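Glutamine cyclotransferase (Zymomonas mobilis, PDB 3NOL) catalyses the cyclisation of N-terminal glutamine residues to pyroglutamate with release of ammonia. Local coordinates at residues V111-I114 with Q119-S122; I67-I72 with T77-E82; K193-D198 with G202-I207. One frame throughout, in Å; residues are numbered along the deposited sequence.

How the contacts relate
Like other bacterial and plant-type glutaminyl cyclases, this chain folds as a five-bladed beta-propeller, and one theme recurs in it: a hairpin between the third and fourth strands of a blade, its register shifted by a beta bulge. Contact 2 comes first, closing the turn between 67-72 and 77-82; contact 1 closes the corresponding turn of the following blade, between 111-114 and 119-122; contact 3 follows much later, joining 193-198 to 202-207. They run in series, neither nested nor crossed. Contacts 1 and 2 belong to neighbouring blades and touch where Trp112 packs on Ile67 and Ile81. Contact 3 lies across the chain's centre, about 31 Å from contact 1 and 30 Å from contact 2, centre to centre.

Contact 1. Residues V111-I114 with Q119-S122; sequences VWNI and QVRS
Val111 and Arg121 form a hydrogen-bonded pair between antiparallel strands whose axes approach to 4.6 Å at 163°, and just beyond them the register slips by one, leaving Trp112 opposite Gln119. The slip is a classic beta bulge, with Val120 and Arg121 both facing Val111. The Val111 carbonyl serves both amides: Val120 N reaches Val111 O at 2.8 Å, nearly straight, whereas the bond from Arg121 N is weak. Val111 N in turn donates to Arg121 O.

On one face of the sheet, Val111 and Arg121 run side by side, pointing the same way, with Val111 CB 3.9 Å from Arg121 CB. Val111 CG2 lies against the CB and CD of the arginine, whose extended chain carries its guanidinium onward to the backbone oxygen of Glu154. The extra residue of the bulge adds its own branches. A chi1 of -65° sets Val120 CG2 between its backbone N and carbonyl carbon, where it meets Val111 CG1 at 3.8 Å; Val120 CG1 touches the end of Asn113.

The other face is built differently. Trp112 CD1 comes obliquely to Gln119 CA at 3.5 Å, and the glutamine amide stands 89° from the indole plane. Water 1 joins the two polar ends: lying in the ring plane, its oxygen accepts from Trp112 NE1 at 3.0 Å and it donates to Gln119 OE1 at 2.7 Å. The indole N-H of the buried Trp112 thus gives its proton to a water, which passes the link on to Gln119 OE1, while the ring also packs on Ile67 and Ile81 of the preceding blade.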
# COMPACT_ATOMS: atom_id res chain seq x y z
N VAL A 111 -4.91 -15.40 -4.77
CA VAL A 111 -6.21 -14.88 -4.41
C VAL A 111 -6.72 -15.70 -3.24
O VAL A 111 -6.68 -16.94 -3.29
CB VAL A 111 -7.24 -14.98 -5.57
CG1 VAL A 111 -8.57 -14.37 -5.12
CG2 VAL A 111 -6.71 -14.31 -6.87
N TRP A 112 -7.14 -15.00 -2.18
CA TRP A 112 -7.73 -15.64 -0.99
C TRP A 112 -9.17 -15.18 -0.77
O TRP A 112 -9.54 -14.02 -1.07
CB TRP A 112 -6.89 -15.35 0.27
CG TRP A 112 -5.40 -15.68 0.19
CD1 TRP A 112 -4.79 -16.88 0.50
CD2 TRP A 112 -4.33 -14.76 -0.12
NE1 TRP A 112 -3.42 -16.76 0.36
CE2 TRP A 112 -3.11 -15.48 -0.03
CE3 TRP A 112 -4.29 -13.40 -0.49
CZ2 TRP A 112 -1.86 -14.89 -0.30
CZ3 TRP A 112 -3.05 -12.81 -0.76
CH2 TRP A 112 -1.84 -13.56 -0.64
N ASN A 113 -10.01 -16.10 -0.27
CA ASN A 113 -11.32 -15.69 0.24
C ASN A 113 -11.13 -14.83 1.48
O ASN A 113 -10.35 -15.18 2.36
CB ASN A 113 -12.18 -16.91 0.58
CG ASN A 113 -12.68 -17.67 -0.65
OD1 ASN A 113 -13.11 -18.82 -0.54
ND2 ASN A 113 -12.64 -17.04 -1.81
N ILE A 114 -11.84 -13.72 1.56
CA ILE A 114 -11.63 -12.81 2.69
C ILE A 114 -12.07 -13.40 4.05
O ILE A 114 -11.45 -13.10 5.08
CB ILE A 114 -12.20 -11.37 2.45
CG1 ILE A 114 -11.52 -10.38 3.42
CG2 ILE A 114 -13.70 -11.36 2.56
CD1 ILE A 114 -11.41 -8.95 2.91
N GLN A 119 -6.73 -19.93 0.43
CA GLN A 119 -6.23 -19.69 -0.94
C GLN A 119 -7.14 -20.37 -1.96
O GLN A 119 -7.48 -21.57 -1.80
CB GLN A 119 -4.78 -20.16 -1.11
CG GLN A 119 -4.27 -20.11 -2.55
CD GLN A 119 -2.82 -20.58 -2.66
OE1 GLN A 119 -2.06 -20.50 -1.70
NE2 GLN A 119 -2.44 -21.08 -3.84
N VAL A 120 -7.55 -19.61 -2.97
CA VAL A 120 -8.43 -20.14 -4.04
C VAL A 120 -7.83 -20.12 -5.46
O VAL A 120 -8.31 -20.81 -6.36
CB VAL A 120 -9.83 -19.46 -4.03
CG1 VAL A 120 -10.58 -19.80 -2.73
CG2 VAL A 120 -9.72 -17.93 -4.27
N ARG A 121 -6.75 -19.36 -5.64
CA ARG A 121 -6.15 -19.21 -6.96
C ARG A 121 -4.70 -18.73 -6.84
O ARG A 121 -4.34 -18.05 -5.86
CB ARG A 121 -6.96 -18.20 -7.78
CG ARG A 121 -6.56 -18.00 -9.23
CD ARG A 121 -7.51 -17.01 -9.86
NE ARG A 121 -7.19 -16.77 -11.27
CZ ARG A 121 -7.85 -15.91 -12.05
NH1 ARG A 121 -8.86 -15.19 -11.57
NH2 ARG A 121 -7.49 -15.77 -13.32
N SER A 122 -3.89 -19.14 -7.81
CA SER A 122 -2.61 -18.48 -8.09
C SER A 122 -2.62 -18.02 -9.54
O SER A 122 -3.23 -18.66 -10.41
CB SER A 122 -1.42 -19.42 -7.85
OG SER A 122 -0.20 -18.67 -7.93
O HOH W 1 -1.30 -18.82 0.32

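Contact 2. Residues I67-I72 with T77-E82; sequences IRKVDI and TLQQIE
Arg68 and Gln80 face each other in the antiparallel hairpin that links the third strand of a propeller blade to its outermost strand. The backbone bonds come first. Ile67 and Ile81 exchange two, and Lys69 N donates to Gln79 O at 2.9 Å; a beta bulge then shifts the register, so that Lys69 O accepts from Leu78 N rather than from Gln79, and Val70 pairs with Thr77. Between these bonds, Gln80 CA brings its hydrogen to Ile67 O.

Apolar contacts are fewer. Ile67 CB rests on Ile81 CG1 at 3.9 Å, and Leu78 CD1 folds over the start of the turn, 3.6 Å from Asp71 CB.

Polar side chains work on both faces. Lys69, fully extended, crosses Gln79 at a slant, its CD 3.8 Å from Gln79 OE1, and makes a cation-pi contact with Tyr54, while Gln79 NE2 donates to Arg115 O. On the other face meet Arg68, Gln80 and Thr77. A chain bent at chi3 (49°) lays the guanidinium alongside the extended glutamine, and NE and NH2 both grip Gln80 OE1, at 3.2 and 3.0 Å respectively. That oxygen lies in the guanidinium plane, yet both donors reach it from one face of the amide. NH1 is left to its salt bridge with Asp40. Thr77 OG1 sits over a guanidinium face, 3.0 Å from Arg68 NE but at an angle too poor for a hydrogen bond.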
# COMPACT_ATOMS: atom_id res chain seq x y z
N ILE A 67 -0.15 -12.49 5.98
CA ILE A 67 -1.27 -11.57 5.72
C ILE A 67 -2.07 -11.55 7.02
O ILE A 67 -2.39 -12.61 7.56
CB ILE A 67 -2.17 -12.06 4.53
CG1 ILE A 67 -1.37 -12.21 3.21
CG2 ILE A 67 -3.40 -11.13 4.38
CD1 ILE A 67 -0.45 -11.11 2.87
N ARG A 68 -2.34 -10.36 7.54
CA ARG A 68 -3.08 -10.25 8.81
C ARG A 68 -4.24 -9.28 8.75
O ARG A 68 -4.17 -8.26 8.06
CB ARG A 68 -2.16 -9.85 9.96
CG ARG A 68 -1.32 -8.60 9.69
CD ARG A 68 -0.54 -8.07 10.92
NE ARG A 68 0.20 -9.13 11.61
CZ ARG A 68 1.27 -8.95 12.39
NH1 ARG A 68 1.81 -7.72 12.61
NH2 ARG A 68 1.81 -10.02 12.97
N LYS A 69 -5.30 -9.61 9.49
CA LYS A 69 -6.39 -8.68 9.77
C LYS A 69 -6.11 -8.05 11.13
O LYS A 69 -5.91 -8.76 12.11
CB LYS A 69 -7.72 -9.44 9.84
CG LYS A 69 -8.90 -8.55 10.08
CD LYS A 69 -10.21 -9.37 10.10
CE LYS A 69 -11.43 -8.49 10.39
NZ LYS A 69 -12.71 -9.30 10.44
N VAL A 70 -6.12 -6.71 11.18
CA VAL A 70 -5.63 -5.97 12.34
C VAL A 70 -6.67 -4.96 12.86
O VAL A 70 -7.24 -4.16 12.08
CB VAL A 70 -4.29 -5.24 11.98
CG1 VAL A 70 -3.80 -4.39 13.12
CG2 VAL A 70 -3.23 -6.20 11.58
N ASP A 71 -6.92 -5.02 14.17
CA ASP A 71 -7.74 -4.04 14.89
C ASP A 71 -7.05 -2.68 14.84
O ASP A 71 -5.88 -2.57 15.23
CB ASP A 71 -7.90 -4.44 16.36
CG ASP A 71 -8.75 -3.46 17.14
OD1 ASP A 71 -9.97 -3.38 16.89
OD2 ASP A 71 -8.19 -2.73 17.98
N ILE A 72 -7.76 -1.67 14.35
CA ILE A 72 -7.16 -0.34 14.15
C ILE A 72 -6.65 0.26 15.47
O ILE A 72 -5.50 0.69 15.57
CB ILE A 72 -8.12 0.66 13.45
CG1 ILE A 72 -8.42 0.20 12.03
CG2 ILE A 72 -7.50 2.08 13.44
CD1 ILE A 72 -9.46 1.03 11.28
N THR A 77 -3.52 -8.34 15.99
CA THR A 77 -3.96 -9.23 14.92
C THR A 77 -5.19 -10.05 15.38
O THR A 77 -5.25 -10.53 16.53
CB THR A 77 -2.79 -10.11 14.42
OG1 THR A 77 -1.81 -9.28 13.78
CG2 THR A 77 -3.26 -11.15 13.41
N LEU A 78 -6.18 -10.17 14.50
CA LEU A 78 -7.38 -10.99 14.76
C LEU A 78 -7.31 -12.32 14.00
O LEU A 78 -7.87 -13.34 14.44
CB LEU A 78 -8.67 -10.24 14.41
CG LEU A 78 -9.26 -9.17 15.33
CD1 LEU A 78 -8.47 -7.88 15.31
CD2 LEU A 78 -10.71 -8.92 14.91
N GLN A 79 -6.59 -12.30 12.87
CA GLN A 79 -6.55 -13.42 11.92
C GLN A 79 -5.25 -13.29 11.14
O GLN A 79 -4.88 -12.19 10.77
CB GLN A 79 -7.74 -13.26 10.98
CG GLN A 79 -7.88 -14.29 9.90
CD GLN A 79 -9.06 -13.93 9.00
OE1 GLN A 79 -9.28 -12.76 8.72
NE2 GLN A 79 -9.83 -14.93 8.58
N GLN A 80 -4.56 -14.40 10.90
CA GLN A 80 -3.31 -14.31 10.15
C GLN A 80 -3.04 -15.60 9.43
O GLN A 80 -3.32 -16.67 9.98
CB GLN A 80 -2.15 -14.02 11.12
CG GLN A 80 -0.81 -13.69 10.45
CD GLN A 80 0.20 -13.17 11.46
OE1 GLN A 80 -0.12 -12.26 12.26
NE2 GLN A 80 1.43 -13.73 11.44
N ILE A 81 -2.50 -15.50 8.21
CA ILE A 81 -1.91 -16.65 7.50
C ILE A 81 -0.43 -16.37 7.25
O ILE A 81 -0.04 -15.21 7.07
CB ILE A 81 -2.67 -17.03 6.19
CG1 ILE A 81 -2.69 -15.88 5.16
CG2 ILE A 81 -4.08 -17.56 6.54
CD1 ILE A 81 -3.19 -16.26 3.75
N GLU A 82 0.37 -17.42 7.28
CA GLU A 82 1.78 -17.33 6.98
C GLU A 82 1.99 -18.04 5.64
O GLU A 82 1.65 -19.22 5.48
CB GLU A 82 2.59 -18.02 8.09
CG GLU A 82 4.08 -17.93 7.85
CD GLU A 82 4.93 -18.49 8.99
OE1 GLU A 82 4.38 -18.95 10.03
OE2 GLU A 82 6.18 -18.48 8.81

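Contact 3. Residues K193-D198 with G202-I207; sequences KIVRID and GKVTGI
Arg196 lies across the backbone of Gly206, and its flat guanidinium is engaged beyond the hairpin: Tyr29 meets it in a cation-pi contact, and NE forms a salt bridge with Glu183. The methylenes pass close to the glycine peptide, Arg196 CB being 3.6 Å from Gly206 O. Gly206, with no side chain, lets them lie this near. The other flat group, the carboxylate of Asp198, turns to the chain between the segments, where OD1 accepts from Glu200 N. Its CB instead faces the partner strand, touching Thr205 CG2 at 3.8 Å.

The two strands are joined through a classic beta bulge, in the outer hairpin of a propeller blade. Thr205 and Gly206 both face Arg196, which donates its N to Gly206 O and receives Thr205 N on its own O, each at 2.8 Å. Val195 pairs with Ile207 before the bulge; past it the register moves by one and Ile197 stands opposite Val204. The strand directions differ by 148°, a marked departure from strictly antiparallel. Nearer the turn, Asp198 N bonds to Lys203 O, and Gly202, whose phi is positive (80°), returns its N to Asp198 O.

On the face opposite Arg196 the contacts are apolar. Val204 holds CG1 anti to its backbone N (chi1 169°), and both its methyls reach Val195 CB, CG2 at 3.9 Å; the two valines cross at about a right angle. Leu171 covers both, and Val164 of strand 158-166 continues the packing against Val204 and Ile197. Ile197 CG2 also lies 3.7 Å from Gly202 O. At the far end, Ile207 CG2 packs obliquely against the aliphatic chain of Lys193, 4.0 Å from its CG.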
# COMPACT_ATOMS: atom_id res chain seq x y z
N LYS A 193 7.78 10.73 0.91
CA LYS A 193 6.76 11.42 0.13
C LYS A 193 5.80 10.45 -0.50
O LYS A 193 6.16 9.34 -0.83
CB LYS A 193 7.40 12.31 -0.92
CG LYS A 193 7.95 13.55 -0.26
CD LYS A 193 8.96 14.19 -1.10
CE LYS A 193 9.65 15.28 -0.31
NZ LYS A 193 10.70 15.82 -1.20
N ILE A 194 4.56 10.92 -0.67
CA ILE A 194 3.54 10.15 -1.34
C ILE A 194 3.07 10.98 -2.51
O ILE A 194 2.72 12.15 -2.34
CB ILE A 194 2.36 9.81 -0.39
CG1 ILE A 194 2.84 8.84 0.71
CG2 ILE A 194 1.15 9.31 -1.19
CD1 ILE A 194 1.84 8.71 1.85
N VAL A 195 3.12 10.41 -3.70
CA VAL A 195 2.65 11.14 -4.89
C VAL A 195 1.20 10.82 -5.18
O VAL A 195 0.72 9.71 -4.96
CB VAL A 195 3.53 10.92 -6.14
CG1 VAL A 195 4.94 11.51 -5.91
CG2 VAL A 195 3.57 9.45 -6.54
N ARG A 196 0.51 11.85 -5.67
CA ARG A 196 -0.88 11.74 -6.10
C ARG A 196 -0.84 11.73 -7.63
O ARG A 196 -0.33 12.67 -8.23
CB ARG A 196 -1.69 12.94 -5.57
CG ARG A 196 -1.61 13.10 -4.05
CD ARG A 196 -2.23 14.40 -3.57
NE ARG A 196 -3.68 14.37 -3.72
CZ ARG A 196 -4.54 15.09 -2.99
NH1 ARG A 196 -5.84 14.96 -3.21
NH2 ARG A 196 -4.10 15.89 -2.02
N ILE A 197 -1.36 10.66 -8.23
CA ILE A 197 -1.24 10.41 -9.66
C ILE A 197 -2.59 10.48 -10.36
O ILE A 197 -3.58 9.84 -9.93
CB ILE A 197 -0.58 9.01 -9.92
CG1 ILE A 197 0.82 8.94 -9.29
CG2 ILE A 197 -0.50 8.74 -11.40
CD1 ILE A 197 1.36 7.50 -9.13
N ASP A 198 -2.63 11.26 -11.45
CA ASP A 198 -3.81 11.33 -12.31
C ASP A 198 -3.92 10.01 -13.09
O ASP A 198 -3.08 9.71 -13.90
CB ASP A 198 -3.66 12.53 -13.27
CG ASP A 198 -4.87 12.74 -14.18
OD1 ASP A 198 -5.66 11.79 -14.41
OD2 ASP A 198 -5.03 13.89 -14.65
N GLY A 202 -1.15 9.50 -15.94
CA GLY A 202 0.06 9.05 -15.24
C GLY A 202 0.87 10.20 -14.62
O GLY A 202 1.86 9.97 -13.95
N LYS A 203 0.44 11.44 -14.85
CA LYS A 203 1.14 12.60 -14.29
C LYS A 203 0.90 12.78 -12.79
O LYS A 203 -0.23 12.66 -12.29
CB LYS A 203 0.73 13.90 -15.04
CG LYS A 203 1.08 13.88 -16.52
CD LYS A 203 0.63 15.19 -17.19
CE LYS A 203 0.74 15.10 -18.71
NZ LYS A 203 2.16 15.19 -19.12
N VAL A 204 1.98 13.07 -12.07
CA VAL A 204 1.87 13.44 -10.66
C VAL A 204 1.22 14.83 -10.58
O VAL A 204 1.70 15.79 -11.19
CB VAL A 204 3.26 13.39 -9.97
CG1 VAL A 204 3.21 14.02 -8.59
CG2 VAL A 204 3.80 11.93 -9.91
N THR A 205 0.12 14.92 -9.85
CA THR A 205 -0.60 16.18 -9.68
C THR A 205 -0.47 16.77 -8.28
O THR A 205 -1.00 17.85 -8.02
CB THR A 205 -2.08 16.01 -10.03
OG1 THR A 205 -2.63 15.00 -9.18
CG2 THR A 205 -2.23 15.59 -11.51
N GLY A 206 0.20 16.05 -7.38
CA GLY A 206 0.44 16.54 -6.04
C GLY A 206 1.42 15.66 -5.30
O GLY A 206 1.58 14.46 -5.64
N ILE A 207 2.05 16.25 -4.30
CA ILE A 207 3.03 15.54 -3.51
C ILE A 207 2.74 15.79 -2.05
O ILE A 207 2.70 16.94 -1.59
CB ILE A 207 4.50 15.96 -3.85
CG1 ILE A 207 4.82 15.71 -5.34
CG2 ILE A 207 5.48 15.19 -2.94
CD1 ILE A 207 5.96 16.60 -5.90